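Local coordinates for Hpr(Ser) kinase (Coxiella burnetii, PDB 3TQF), which probably phosphorylates and dephosphorylates a serine of the phosphocarrier protein HPr, using an ATP-binding kinase/phosphatase domain, at residues I14-V19 with V149-R153; S30-L34 with I70-I75; A35-H41 with P142-E146; Q57-C62 with N91-V95; H96-V102 with P129-I135. All blocks are in the same frame, centred on the assembly; numbering follows the deposited sequence.

Interaction 1 (I14-V19 with V149-R153); sequences IDKMGV and VRNHR
Val-149 packs against Ile-14, Met-17 and Val-19, and its CG1 is the methyl they share. CG2 of Ile-14 lies 3.8 Å from Val-149 CG1, and Val-19 CG2 approaches that methyl tip to tip. Val-149 CG1 is anti to its backbone N (chi1 173°), which turns it toward a type I' turn closed by two backbone bonds between Ile-14 and Met-17, the two-residue loop of a beta hairpin. Met-17, present as selenomethionine, bends at chi2 and chi3 so that SE rests 3.8 Å from Arg-153 CB. The same atom lies at the edge of the His-152 ring, 5.3 Å from SE to the centroid and 82° off the ring normal.

Toward solvent the contact is looser and charged. The extended Arg-153 chain carries its guanidinium to Asp-15, with a salt bridge of 3.1 Å from NH1 to OD1. The other oxygen, OD2, takes a weak bond from the same NH1, and the two flat groups stand nearly perpendicular. Lys-16 CG lies over one guanidinium face. NE of Arg-153 has a second acid, Glu-157, while Arg-150 turns its NH2 to the carbonyl of Leu-83 of the second subunit.

The contact thus leans helix 141-165 on the hairpin of strands 10-14 and 17-23, beside strand 92-102: Val-149 and Val-19 both touch Ile-99, and His-152 ND1 bonds to Tyr-118.

Interaction 2 (S30-L34 with I70-I75); sequences SELSL and ILITGI. With PO4 (phosphate ion), chain C.
Ile-72 meets the helix of Ser-30 to Leu-34 through both branches that leave its CB. Along the short one, CG2 lies 3.9 Å from Glu-31 CG. Along the long one, CG1 passes Ser-30, 4.0 Å from its CB, and CD1 finishes 3.5 Å from Leu-34 CD2, also near the carbonyl O of Ser-30. With CG1 anti to its own carbonyl carbon (chi1 -66°) and the chain extended beyond, the tip reaches one helical turn past Ser-30.

The polar side centres on a phosphate ion. Ser-30 N donates to its O4 over 2.9 Å at 166°, and the backbone amides of Asn-26, Gly-28 and Lys-29 join in, consistent with a P-loop (Walker A) nest at the start of the helix. The single proton of Ser-30 OG has several weak candidate acceptors, among them phosphate O4, Leu-71 O and Asp-46. Glu-31 OE2 accepts from a water that in turn accepts from Thr-73 N at 2.7 Å; the salt-bridge partner of Glu-31 OE2 is Arg-139 of the third subunit.

Around this contact, Ser-33 also touches Leu-12 of strand 10-14, Leu-34 and Ile-72 pack on Ile-78 of strand 76-79, and Leu-32, pointing away, meets helix 141-165.

Interaction 3 (A35-H41 with P142-E146); sequences ALIDRGH and PLLIE
Glu-146 gathers the polar groups of Arg-39 and His-41 around one carboxylate. The ionic part is a two-pronged, side-on grip by Arg-39. NE donates to OE1 of Glu-146 over 3.2 Å, with that oxygen in the guanidinium plane, and NH2 donates to OE2 of Glu-146 over 2.7 Å. Arginine meets both oxygens from above the carboxylate plane, the two flat groups being inclined by 58° rather than coplanar. Bends at chi2 and chi3 fold the arginine into this position. Arg-39 NH1 makes a further salt bridge to Asp-38 of the second subunit, so the same guanidinium joins helix packing to the subunit interface.

His-41 supplies the third bond, from NE2 to OE1 of Glu-146 at 2.7 Å. OE1 accepts it with its anti lone pair, the one away from OE2, and the ring is almost perpendicular to the carboxylate. His-41 follows Gly-40, whose positive phi ends helix 29-38 in a Schellman motif.

Apolar contacts accompany the polar ones. Pro-142 CG packs on Ala-35 CB, Leu-36 CD1 comes within 4.3 Å of Ile-145 CG2, and Leu-143 CB lies over one face of the Arg-39 guanidinium, offset toward its rim. Leu-36 also touches Leu-12 and Ile-14 of strand 10-14.

With three donors directed at its two oxygens, and one of the donor groups a guanidinium, the buried Glu-146 would probably stay ionised.

Interaction 4 (Q57-C62 with N91-V95); sequences QLIGSC and NQHEV
Asn-91 enters the pairing through its backbone: its carbonyl O lies 3.6 Å from Ser-61 CA, just before the strand proper. Gln-92 then sits across from Ser-61 in a non-hydrogen-bonded pair. Its CG is wedged between backbone N and carbonyl carbon (chi1 55°), which lifts the chain over the sheet surface and lays NE2 on Ile-59 CG2, 3.8 Å away.

His-93 forms the hydrogen-bonded pair with Gly-60. Gly-60 N donates to His-93 O over 2.9 Å, almost straight at 176°, and the return bond from His-93 N to Gly-60 O is longer and more bent. The imidazole leaves by the other face and folds back on its own strand, ND1 donating 2.8 Å to Glu-94 O on a lone pair in the carbonyl plane.

These bonds are those of antiparallel pairing within the large mixed sheet, strand 58-61 lying between strand 92-102 and strand 48-53, where Ile-59 pairs with Lys-52 and Ser-61 with Asp-50. Beyond Ser-61, Cys-62 is tied by a disulfide to Cys-45.

Glu-94 faces Ile-59 in the next non-hydrogen-bonded pair, on the same face as Gln-92, and the CD1 methyl of Ile-59 comes to 3.7 Å from Glu-94 CA. The extended glutamate reaches across to Gln-57, OE1 lying 2.7 Å from NE2 with the amide and carboxylate planes 76° apart. Val-95 N donates to Leu-58 O over 2.8 Å, nearly along the C=O axis, and the side chains of these two residues touch, Leu-58 CD2 against Val-95 CB, where both also pack on Val-128 of strand 126-134.

Interaction 5 (H96-V102 with P129-I135); sequences HLSISLV and PKILFPI
The Phe-133 ring is met obliquely by Leu-101, whose CD2 is 4.3 Å from CD1 of the ring, while CD of the following Pro-134 lies over one face, offset toward the rim. Phe-133 CB, rather than the ring, touches Ile-99 CG2 on the neighbouring strand, the two side chains lying side by side and pointing the same way.

Here two parallel strands, 92-102 and 126-134, run side by side within the mixed sheet, their short segments 29° apart. Evidence for the register is the staggered bonding typical of parallel strands: Ser-98, Ser-100 and Val-102 use both N and O, to Pro-129 and Ile-131, to Ile-131 and Phe-133, and to Phe-133 and Ile-135. The straightest of the six is Val-102 N to Phe-133 O, 2.8 Å at 176°.

Side chains alternate between the faces. Ile-99, Ile-131, Leu-101 and Phe-133 share one, where Leu-97 CD1 adds a contact of 4.0 Å to Ile-131 CG1; Leu-148 of helix 141-165 packs here on Ile-99 and Ile-131. The other face is mixed: the extended Lys-130 lays CE 4.0 Å from Ser-100 CB, Leu-132 CD2 touches that same CB, and Glu-121 is a weak, long partner for Lys-130 NZ. On the far side of strand 92-102, Leu-97 and Ile-99 bond to strand 17-23.

At the end of the pairing, Ile-135 N gives its hydrogen to Val-102 O at 2.9 Å.

Interactions 4 and 5 both use strand 92-102, but at its two ends and on opposite sides of the chain's centre: antiparallel pairing in one, parallel in the other, with backbone bonds carrying each. Interactions 1 and 3 share helix 141-165 and touch through Ile-14 and His-41; both add a salt bridge to apolar packing, partly solvent-facing in 1 and buried in 3. Interactions 2 and 3 share helix 29-38, and its Leu-32 joins them by packing on Pro-142 and Ile-145. Interaction 2, also buried, stands apart in holding a phosphate. Ile-145 packs on Ile-99 and Leu-101, bringing interaction 3 against interaction 5, while interaction 4 touches no other chain.

Interaction 1 (I14-V19 with V149-R153)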
# COMPACT_ATOMS: atom_id res chain seq x y z
N ILE A 14 3.61 13.39 12.50
CA ILE A 14 2.67 13.24 11.40
C ILE A 14 1.78 14.47 11.32
O ILE A 14 1.02 14.75 12.24
CB ILE A 14 1.76 12.03 11.60
CG1 ILE A 14 2.57 10.75 11.84
CG2 ILE A 14 0.85 11.86 10.39
CD1 ILE A 14 1.72 9.53 12.19
N ASP A 15 1.88 15.19 10.20
CA ASP A 15 1.10 16.41 9.98
C ASP A 15 1.26 17.38 11.14
O ASP A 15 0.28 17.90 11.66
CB ASP A 15 -0.37 16.05 9.75
CG ASP A 15 -1.20 17.23 9.23
OD1 ASP A 15 -0.62 18.13 8.59
OD2 ASP A 15 -2.42 17.24 9.47
N LYS A 16 2.50 17.60 11.56
CA LYS A 16 2.85 18.49 12.70
C LYS A 16 2.52 17.90 14.09
O LYS A 16 2.87 18.51 15.10
CB LYS A 16 2.19 19.87 12.57
CG LYS A 16 2.42 20.60 11.24
CD LYS A 16 3.66 21.50 11.26
CE LYS A 16 3.41 22.85 10.57
NZ LYS A 16 2.67 22.74 9.28
N MSE A 17 1.86 16.75 14.14
CA MSE A 17 1.46 16.12 15.39
C MSE A 17 2.44 15.02 15.81
O MSE A 17 2.66 14.06 15.08
CB MSE A 17 0.08 15.46 15.25
CG MSE A 17 -1.01 16.32 14.66
SE MSE A 17 -1.94 17.36 16.01
CE MSE A 17 -0.72 18.87 16.10
N GLY A 18 3.02 15.16 17.00
CA GLY A 18 3.76 14.07 17.63
C GLY A 18 2.80 12.97 18.04
O GLY A 18 1.96 13.16 18.91
N VAL A 19 2.94 11.81 17.40
CA VAL A 19 2.01 10.70 17.55
C VAL A 19 2.72 9.47 18.12
O VAL A 19 3.71 9.01 17.56
CB VAL A 19 1.40 10.32 16.19
CG1 VAL A 19 0.44 9.14 16.33
CG2 VAL A 19 0.70 11.54 15.56
N VAL A 149 -4.86 11.01 11.85
CA VAL A 149 -4.06 12.05 12.52
C VAL A 149 -4.42 13.42 11.98
O VAL A 149 -4.52 14.37 12.75
CB VAL A 149 -2.54 11.80 12.35
CG1 VAL A 149 -1.74 12.97 12.89
CG2 VAL A 149 -2.13 10.51 13.06
N ARG A 150 -4.61 13.53 10.67
CA ARG A 150 -4.99 14.80 10.05
C ARG A 150 -6.38 15.25 10.51
O ARG A 150 -6.61 16.43 10.72
CB ARG A 150 -4.95 14.69 8.52
CG ARG A 150 -3.55 14.47 7.96
CD ARG A 150 -3.58 14.15 6.49
NE ARG A 150 -4.01 15.31 5.71
CZ ARG A 150 -4.58 15.25 4.52
NH1 ARG A 150 -4.82 14.08 3.92
NH2 ARG A 150 -4.93 16.37 3.91
N ASN A 151 -7.28 14.29 10.66
CA ASN A 151 -8.61 14.56 11.21
C ASN A 151 -8.53 15.04 12.64
O ASN A 151 -9.27 15.93 13.05
CB ASN A 151 -9.51 13.31 11.15
CG ASN A 151 -10.45 13.32 9.96
OD1 ASN A 151 -10.22 13.99 8.97
ND2 ASN A 151 -11.54 12.57 10.07
N HIS A 152 -7.62 14.44 13.41
CA HIS A 152 -7.42 14.84 14.80
C HIS A 152 -6.94 16.29 14.89
O HIS A 152 -7.45 17.05 15.72
CB HIS A 152 -6.43 13.90 15.50
CG HIS A 152 -6.12 14.32 16.90
ND1 HIS A 152 -6.95 14.05 17.96
CD2 HIS A 152 -5.08 15.02 17.41
CE1 HIS A 152 -6.43 14.56 19.07
NE2 HIS A 152 -5.29 15.15 18.76
N ARG A 153 -5.99 16.66 14.05
CA ARG A 153 -5.46 18.02 14.05
C ARG A 153 -6.54 19.03 13.70
O ARG A 153 -6.61 20.10 14.31
CB ARG A 153 -4.29 18.15 13.08
CG ARG A 153 -3.80 19.57 12.89
CD ARG A 153 -2.34 19.60 12.50
NE ARG A 153 -1.94 20.93 12.06
CZ ARG A 153 -1.88 21.34 10.79
NH1 ARG A 153 -2.18 20.52 9.79
NH2 ARG A 153 -1.51 22.58 10.53

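Interaction 2 (S30-L34 with I70-I75)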
# COMPACT_ATOMS: atom_id res chain seq x y z
N SER A 30 6.46 -1.43 13.48
CA SER A 30 7.69 -0.93 12.85
C SER A 30 7.54 -0.80 11.34
O SER A 30 8.10 0.10 10.72
CB SER A 30 8.88 -1.84 13.18
OG SER A 30 9.28 -1.69 14.54
N GLU A 31 6.77 -1.71 10.75
CA GLU A 31 6.43 -1.65 9.34
C GLU A 31 5.56 -0.43 9.06
O GLU A 31 5.66 0.18 8.00
CB GLU A 31 5.74 -2.93 8.90
CG GLU A 31 6.65 -4.16 8.83
CD GLU A 31 6.74 -4.95 10.14
OE1 GLU A 31 6.80 -4.35 11.23
OE2 GLU A 31 6.76 -6.20 10.07
N LEU A 32 4.69 -0.08 10.00
CA LEU A 32 3.86 1.11 9.88
C LEU A 32 4.70 2.38 9.92
O LEU A 32 4.45 3.31 9.15
CB LEU A 32 2.80 1.16 10.98
CG LEU A 32 1.88 2.38 11.03
CD1 LEU A 32 1.24 2.63 9.67
CD2 LEU A 32 0.82 2.21 12.11
N SER A 33 5.69 2.43 10.81
CA SER A 33 6.60 3.57 10.88
C SER A 33 7.28 3.79 9.53
O SER A 33 7.22 4.88 8.99
CB SER A 33 7.66 3.38 11.97
OG SER A 33 7.11 3.51 13.27
N LEU A 34 7.88 2.73 9.00
CA LEU A 34 8.54 2.79 7.70
C LEU A 34 7.61 3.35 6.63
O LEU A 34 7.97 4.29 5.91
CB LEU A 34 9.05 1.41 7.28
CG LEU A 34 10.00 1.36 6.07
CD1 LEU A 34 11.28 2.12 6.36
CD2 LEU A 34 10.32 -0.08 5.67
N ILE A 70 15.57 1.86 12.80
CA ILE A 70 14.33 1.10 12.93
C ILE A 70 14.66 -0.36 12.70
O ILE A 70 15.45 -0.68 11.82
CB ILE A 70 13.29 1.53 11.86
CG1 ILE A 70 12.60 2.82 12.26
CG2 ILE A 70 12.24 0.45 11.63
CD1 ILE A 70 11.52 3.26 11.26
N LEU A 71 14.05 -1.25 13.47
CA LEU A 71 14.20 -2.69 13.26
C LEU A 71 12.91 -3.25 12.65
O LEU A 71 11.82 -3.01 13.17
CB LEU A 71 14.51 -3.39 14.58
CG LEU A 71 14.62 -4.92 14.53
CD1 LEU A 71 15.82 -5.36 13.69
CD2 LEU A 71 14.73 -5.49 15.94
N ILE A 72 13.05 -3.97 11.55
CA ILE A 72 11.94 -4.66 10.91
C ILE A 72 12.37 -6.08 10.61
O ILE A 72 13.34 -6.30 9.89
CB ILE A 72 11.52 -3.97 9.60
CG1 ILE A 72 10.95 -2.58 9.89
CG2 ILE A 72 10.50 -4.80 8.85
CD1 ILE A 72 10.47 -1.84 8.65
N THR A 73 11.66 -7.06 11.17
CA THR A 73 12.05 -8.45 11.04
C THR A 73 11.98 -8.86 9.57
O THR A 73 11.00 -8.60 8.89
CB THR A 73 11.18 -9.38 11.90
OG1 THR A 73 9.80 -9.19 11.57
CG2 THR A 73 11.40 -9.10 13.39
N GLY A 74 13.05 -9.47 9.09
CA GLY A 74 13.21 -9.78 7.67
C GLY A 74 14.25 -8.89 7.05
O GLY A 74 15.09 -9.35 6.28
N ILE A 75 14.19 -7.60 7.38
CA ILE A 75 15.14 -6.60 6.89
C ILE A 75 16.31 -6.46 7.84
O ILE A 75 17.47 -6.50 7.42
CB ILE A 75 14.47 -5.23 6.75
CG1 ILE A 75 13.25 -5.31 5.82
CG2 ILE A 75 15.47 -4.21 6.22
CD1 ILE A 75 12.44 -4.02 5.76
P PO4 C . 5.93 -4.99 15.22
O1 PO4 C . 4.53 -4.53 15.52
O2 PO4 C . 6.42 -5.89 16.34
O3 PO4 C . 5.93 -5.74 13.90
O4 PO4 C . 6.84 -3.79 15.10
O HOH W 1 9.16 -6.62 12.12

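Interaction 3 (A35-H41 with P142-E146)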
# COMPACT_ATOMS: atom_id res chain seq x y z
N ALA A 35 6.40 2.79 6.53
CA ALA A 35 5.42 3.24 5.54
C ALA A 35 5.07 4.72 5.71
O ALA A 35 4.98 5.45 4.73
CB ALA A 35 4.17 2.39 5.60
N LEU A 36 4.90 5.15 6.96
CA LEU A 36 4.64 6.56 7.24
C LEU A 36 5.83 7.45 6.85
O LEU A 36 5.63 8.55 6.33
CB LEU A 36 4.28 6.76 8.71
CG LEU A 36 2.89 6.25 9.10
CD1 LEU A 36 2.75 6.15 10.60
CD2 LEU A 36 1.81 7.14 8.53
N ILE A 37 7.06 6.98 7.07
CA ILE A 37 8.25 7.71 6.62
C ILE A 37 8.22 7.86 5.09
O ILE A 37 8.57 8.91 4.56
CB ILE A 37 9.60 7.00 7.01
CG1 ILE A 37 9.72 6.78 8.52
CG2 ILE A 37 10.80 7.81 6.52
CD1 ILE A 37 9.44 8.01 9.35
N ASP A 38 7.80 6.80 4.41
CA ASP A 38 7.73 6.77 2.94
C ASP A 38 6.67 7.72 2.40
O ASP A 38 6.79 8.19 1.27
CB ASP A 38 7.43 5.33 2.47
CG ASP A 38 7.46 5.19 0.96
OD1 ASP A 38 8.51 5.50 0.34
OD2 ASP A 38 6.44 4.75 0.39
N ARG A 39 5.66 8.03 3.20
CA ARG A 39 4.65 9.03 2.81
C ARG A 39 5.08 10.46 3.12
O ARG A 39 4.32 11.39 2.89
CB ARG A 39 3.30 8.77 3.48
CG ARG A 39 2.91 7.30 3.61
CD ARG A 39 1.58 6.96 2.98
NE ARG A 39 0.63 8.06 2.91
CZ ARG A 39 -0.34 8.14 2.00
NH1 ARG A 39 -0.50 7.17 1.10
NH2 ARG A 39 -1.14 9.19 1.98
N GLY A 40 6.29 10.65 3.65
CA GLY A 40 6.84 11.99 3.89
C GLY A 40 6.80 12.46 5.33
O GLY A 40 7.09 13.62 5.61
N HIS A 41 6.44 11.56 6.25
CA HIS A 41 6.39 11.90 7.67
C HIS A 41 7.74 11.62 8.31
O HIS A 41 8.69 11.28 7.60
CB HIS A 41 5.27 11.12 8.36
CG HIS A 41 3.93 11.30 7.71
ND1 HIS A 41 3.39 12.55 7.47
CD2 HIS A 41 3.04 10.41 7.23
CE1 HIS A 41 2.22 12.41 6.87
NE2 HIS A 41 1.99 11.13 6.72
N PRO A 142 -1.20 2.60 6.66
CA PRO A 142 -0.50 3.89 6.70
C PRO A 142 -1.39 5.05 6.31
O PRO A 142 -1.37 6.09 6.98
CB PRO A 142 0.62 3.71 5.67
CG PRO A 142 0.85 2.25 5.63
CD PRO A 142 -0.49 1.62 5.82
N LEU A 143 -2.17 4.88 5.25
CA LEU A 143 -3.08 5.93 4.80
C LEU A 143 -4.16 6.17 5.85
O LEU A 143 -4.57 7.30 6.06
CB LEU A 143 -3.72 5.55 3.46
CG LEU A 143 -4.73 6.54 2.87
CD1 LEU A 143 -4.05 7.82 2.45
CD2 LEU A 143 -5.46 5.91 1.71
N LEU A 144 -4.60 5.11 6.50
CA LEU A 144 -5.65 5.22 7.50
C LEU A 144 -5.18 6.01 8.71
O LEU A 144 -5.87 6.90 9.19
CB LEU A 144 -6.15 3.84 7.92
CG LEU A 144 -6.78 2.98 6.81
CD1 LEU A 144 -7.40 1.73 7.40
CD2 LEU A 144 -7.81 3.77 6.03
N ILE A 145 -3.98 5.68 9.18
CA ILE A 145 -3.38 6.36 10.33
C ILE A 145 -3.04 7.81 10.00
O ILE A 145 -3.23 8.69 10.82
CB ILE A 145 -2.12 5.61 10.79
CG1 ILE A 145 -2.50 4.25 11.38
CG2 ILE A 145 -1.34 6.43 11.83
CD1 ILE A 145 -3.23 4.33 12.70
N GLU A 146 -2.55 8.06 8.79
CA GLU A 146 -2.30 9.43 8.35
C GLU A 146 -3.59 10.24 8.33
O GLU A 146 -3.61 11.39 8.75
CB GLU A 146 -1.66 9.45 6.96
CG GLU A 146 -1.53 10.85 6.35
CD GLU A 146 -1.00 10.81 4.93
OE1 GLU A 146 0.22 10.67 4.75
OE2 GLU A 146 -1.82 10.92 4.00

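Interaction 4 (Q57-C62 with N91-V95)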
# COMPACT_ATOMS: atom_id res chain seq x y z
N GLN A 57 4.82 21.62 28.21
CA GLN A 57 4.79 20.73 27.05
C GLN A 57 5.36 19.37 27.42
O GLN A 57 6.39 19.29 28.08
CB GLN A 57 5.61 21.30 25.90
CG GLN A 57 5.11 22.60 25.33
CD GLN A 57 5.76 22.92 23.99
OE1 GLN A 57 6.99 23.05 23.89
NE2 GLN A 57 4.95 23.05 22.94
N LEU A 58 4.67 18.32 26.99
CA LEU A 58 5.20 16.97 27.08
C LEU A 58 6.03 16.74 25.83
O LEU A 58 5.49 16.56 24.74
CB LEU A 58 4.06 15.95 27.17
CG LEU A 58 4.46 14.48 27.30
CD1 LEU A 58 5.26 14.24 28.57
CD2 LEU A 58 3.22 13.62 27.28
N ILE A 59 7.35 16.76 26.00
CA ILE A 59 8.29 16.54 24.90
C ILE A 59 8.83 15.12 24.93
O ILE A 59 9.22 14.61 25.97
CB ILE A 59 9.48 17.53 24.98
CG1 ILE A 59 8.99 18.98 24.94
CG2 ILE A 59 10.47 17.28 23.84
CD1 ILE A 59 8.26 19.35 23.68
N GLY A 60 8.85 14.48 23.76
CA GLY A 60 9.38 13.12 23.62
C GLY A 60 10.65 13.13 22.79
O GLY A 60 10.70 13.73 21.72
N SER A 61 11.68 12.45 23.29
CA SER A 61 12.99 12.43 22.64
C SER A 61 13.56 11.03 22.63
O SER A 61 13.32 10.24 23.55
CB SER A 61 13.94 13.38 23.36
OG SER A 61 13.72 13.34 24.76
N CYS A 62 14.32 10.72 21.59
CA CYS A 62 14.92 9.40 21.40
C CYS A 62 16.31 9.43 22.02
O CYS A 62 17.04 10.39 21.84
CB CYS A 62 15.03 9.10 19.90
SG CYS A 62 15.34 7.37 19.43
N ASN A 91 14.95 14.91 16.31
CA ASN A 91 15.48 14.52 17.62
C ASN A 91 14.48 14.66 18.78
O ASN A 91 14.59 13.96 19.78
CB ASN A 91 16.81 15.23 17.95
CG ASN A 91 16.66 16.74 18.11
OD1 ASN A 91 15.61 17.31 17.83
ND2 ASN A 91 17.73 17.38 18.57
N GLN A 92 13.50 15.56 18.63
CA GLN A 92 12.42 15.68 19.61
C GLN A 92 11.18 16.36 19.03
O GLN A 92 11.23 16.97 17.97
CB GLN A 92 12.90 16.43 20.86
CG GLN A 92 13.51 17.79 20.60
CD GLN A 92 13.70 18.59 21.88
OE1 GLN A 92 14.61 18.32 22.67
NE2 GLN A 92 12.85 19.59 22.08
N HIS A 93 10.07 16.25 19.76
CA HIS A 93 8.82 16.88 19.36
C HIS A 93 7.81 16.74 20.49
O HIS A 93 7.90 15.82 21.31
CB HIS A 93 8.27 16.21 18.09
CG HIS A 93 7.22 17.01 17.39
ND1 HIS A 93 5.89 16.96 17.74
CD2 HIS A 93 7.31 17.88 16.35
CE1 HIS A 93 5.20 17.76 16.95
NE2 HIS A 93 6.03 18.33 16.10
N GLU A 94 6.84 17.65 20.54
CA GLU A 94 5.77 17.60 21.54
C GLU A 94 4.85 16.41 21.24
O GLU A 94 4.61 16.09 20.08
CB GLU A 94 4.97 18.92 21.55
CG GLU A 94 3.66 18.87 22.35
CD GLU A 94 3.10 20.26 22.68
OE1 GLU A 94 3.32 21.21 21.89
OE2 GLU A 94 2.42 20.39 23.73
N VAL A 95 4.34 15.78 22.29
CA VAL A 95 3.39 14.68 22.17
C VAL A 95 2.00 15.26 22.06
O VAL A 95 1.56 15.97 22.96
CB VAL A 95 3.44 13.76 23.41
CG1 VAL A 95 2.38 12.66 23.32
CG2 VAL A 95 4.83 13.17 23.58

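Interaction 5 (H96-V102 with P129-I135)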
# COMPACT_ATOMS: atom_id res chain seq x y z
N HIS A 96 1.30 14.96 20.97
CA HIS A 96 -0.06 15.48 20.75
C HIS A 96 -1.13 14.39 20.83
O HIS A 96 -2.24 14.64 21.31
CB HIS A 96 -0.14 16.17 19.39
CG HIS A 96 0.63 17.44 19.32
ND1 HIS A 96 0.06 18.67 19.56
CD2 HIS A 96 1.94 17.68 19.04
CE1 HIS A 96 0.98 19.61 19.44
NE2 HIS A 96 2.13 19.04 19.12
N LEU A 97 -0.81 13.20 20.35
CA LEU A 97 -1.79 12.13 20.21
C LEU A 97 -1.15 10.79 20.51
O LEU A 97 0.04 10.59 20.27
CB LEU A 97 -2.34 12.13 18.79
CG LEU A 97 -3.36 11.06 18.37
CD1 LEU A 97 -4.70 11.29 19.05
CD2 LEU A 97 -3.51 11.06 16.86
N SER A 98 -1.95 9.88 21.04
CA SER A 98 -1.54 8.51 21.31
C SER A 98 -2.51 7.57 20.62
O SER A 98 -3.69 7.55 20.97
CB SER A 98 -1.54 8.27 22.82
OG SER A 98 -1.53 6.88 23.12
N ILE A 99 -2.04 6.82 19.64
CA ILE A 99 -2.88 5.83 18.96
C ILE A 99 -2.53 4.44 19.44
O ILE A 99 -1.36 4.06 19.47
CB ILE A 99 -2.74 5.90 17.43
CG1 ILE A 99 -3.16 7.27 16.91
CG2 ILE A 99 -3.57 4.81 16.77
CD1 ILE A 99 -2.85 7.47 15.45
N SER A 100 -3.55 3.68 19.82
CA SER A 100 -3.39 2.33 20.32
C SER A 100 -4.03 1.37 19.32
O SER A 100 -5.26 1.34 19.19
CB SER A 100 -4.06 2.20 21.69
OG SER A 100 -3.80 0.93 22.25
N LEU A 101 -3.20 0.62 18.60
CA LEU A 101 -3.67 -0.31 17.57
C LEU A 101 -4.22 -1.55 18.22
O LEU A 101 -3.50 -2.25 18.93
CB LEU A 101 -2.53 -0.69 16.62
CG LEU A 101 -1.86 0.43 15.83
CD1 LEU A 101 -0.67 -0.13 15.08
CD2 LEU A 101 -2.84 1.10 14.88
N VAL A 102 -5.50 -1.84 17.97
CA VAL A 102 -6.21 -2.92 18.64
C VAL A 102 -6.74 -3.92 17.62
O VAL A 102 -7.14 -3.54 16.53
CB VAL A 102 -7.40 -2.37 19.45
CG1 VAL A 102 -8.19 -3.51 20.10
CG2 VAL A 102 -6.92 -1.38 20.49
N PRO A 129 -4.83 12.94 24.29
CA PRO A 129 -5.92 12.23 23.64
C PRO A 129 -5.46 10.89 23.09
O PRO A 129 -4.33 10.78 22.60
CB PRO A 129 -6.34 13.15 22.49
CG PRO A 129 -5.86 14.50 22.88
CD PRO A 129 -4.68 14.32 23.78
N LYS A 130 -6.31 9.88 23.19
CA LYS A 130 -5.96 8.51 22.82
C LYS A 130 -7.05 7.91 21.96
O LYS A 130 -8.22 7.97 22.31
CB LYS A 130 -5.78 7.66 24.08
CG LYS A 130 -5.14 6.31 23.85
CD LYS A 130 -5.47 5.36 24.99
CE LYS A 130 -4.46 4.23 25.11
NZ LYS A 130 -4.38 3.70 26.51
N ILE A 131 -6.67 7.33 20.82
CA ILE A 131 -7.61 6.68 19.94
C ILE A 131 -7.35 5.19 19.95
O ILE A 131 -6.21 4.76 19.88
CB ILE A 131 -7.50 7.21 18.49
CG1 ILE A 131 -7.76 8.72 18.45
CG2 ILE A 131 -8.47 6.47 17.57
CD1 ILE A 131 -7.68 9.32 17.07
N LEU A 132 -8.41 4.40 20.05
CA LEU A 132 -8.33 2.96 19.86
C LEU A 132 -8.66 2.67 18.41
O LEU A 132 -9.78 2.90 17.98
CB LEU A 132 -9.32 2.22 20.78
CG LEU A 132 -9.20 2.43 22.30
CD1 LEU A 132 -10.12 1.47 23.01
CD2 LEU A 132 -7.78 2.25 22.80
N PHE A 133 -7.68 2.20 17.64
CA PHE A 133 -7.88 1.97 16.21
C PHE A 133 -7.85 0.49 15.86
O PHE A 133 -6.87 -0.19 16.15
CB PHE A 133 -6.83 2.70 15.38
CG PHE A 133 -7.17 2.76 13.93
CD1 PHE A 133 -6.62 1.87 13.03
CD2 PHE A 133 -8.08 3.70 13.46
CE1 PHE A 133 -6.95 1.91 11.70
CE2 PHE A 133 -8.42 3.74 12.12
CZ PHE A 133 -7.85 2.85 11.24
N PRO A 134 -8.93 -0.02 15.22
CA PRO A 134 -8.99 -1.42 14.83
C PRO A 134 -8.07 -1.71 13.66
O PRO A 134 -8.09 -1.00 12.66
CB PRO A 134 -10.44 -1.59 14.41
CG PRO A 134 -10.85 -0.27 13.94
CD PRO A 134 -10.12 0.73 14.78
N ILE A 135 -7.27 -2.77 13.78
CA ILE A 135 -6.29 -3.12 12.77
C ILE A 135 -6.76 -4.30 11.92
O ILE A 135 -6.84 -5.42 12.40
CB ILE A 135 -4.91 -3.43 13.40
CG1 ILE A 135 -3.86 -3.71 12.31
CG2 ILE A 135 -5.00 -4.61 14.37
CD1 ILE A 135 -2.42 -3.47 12.78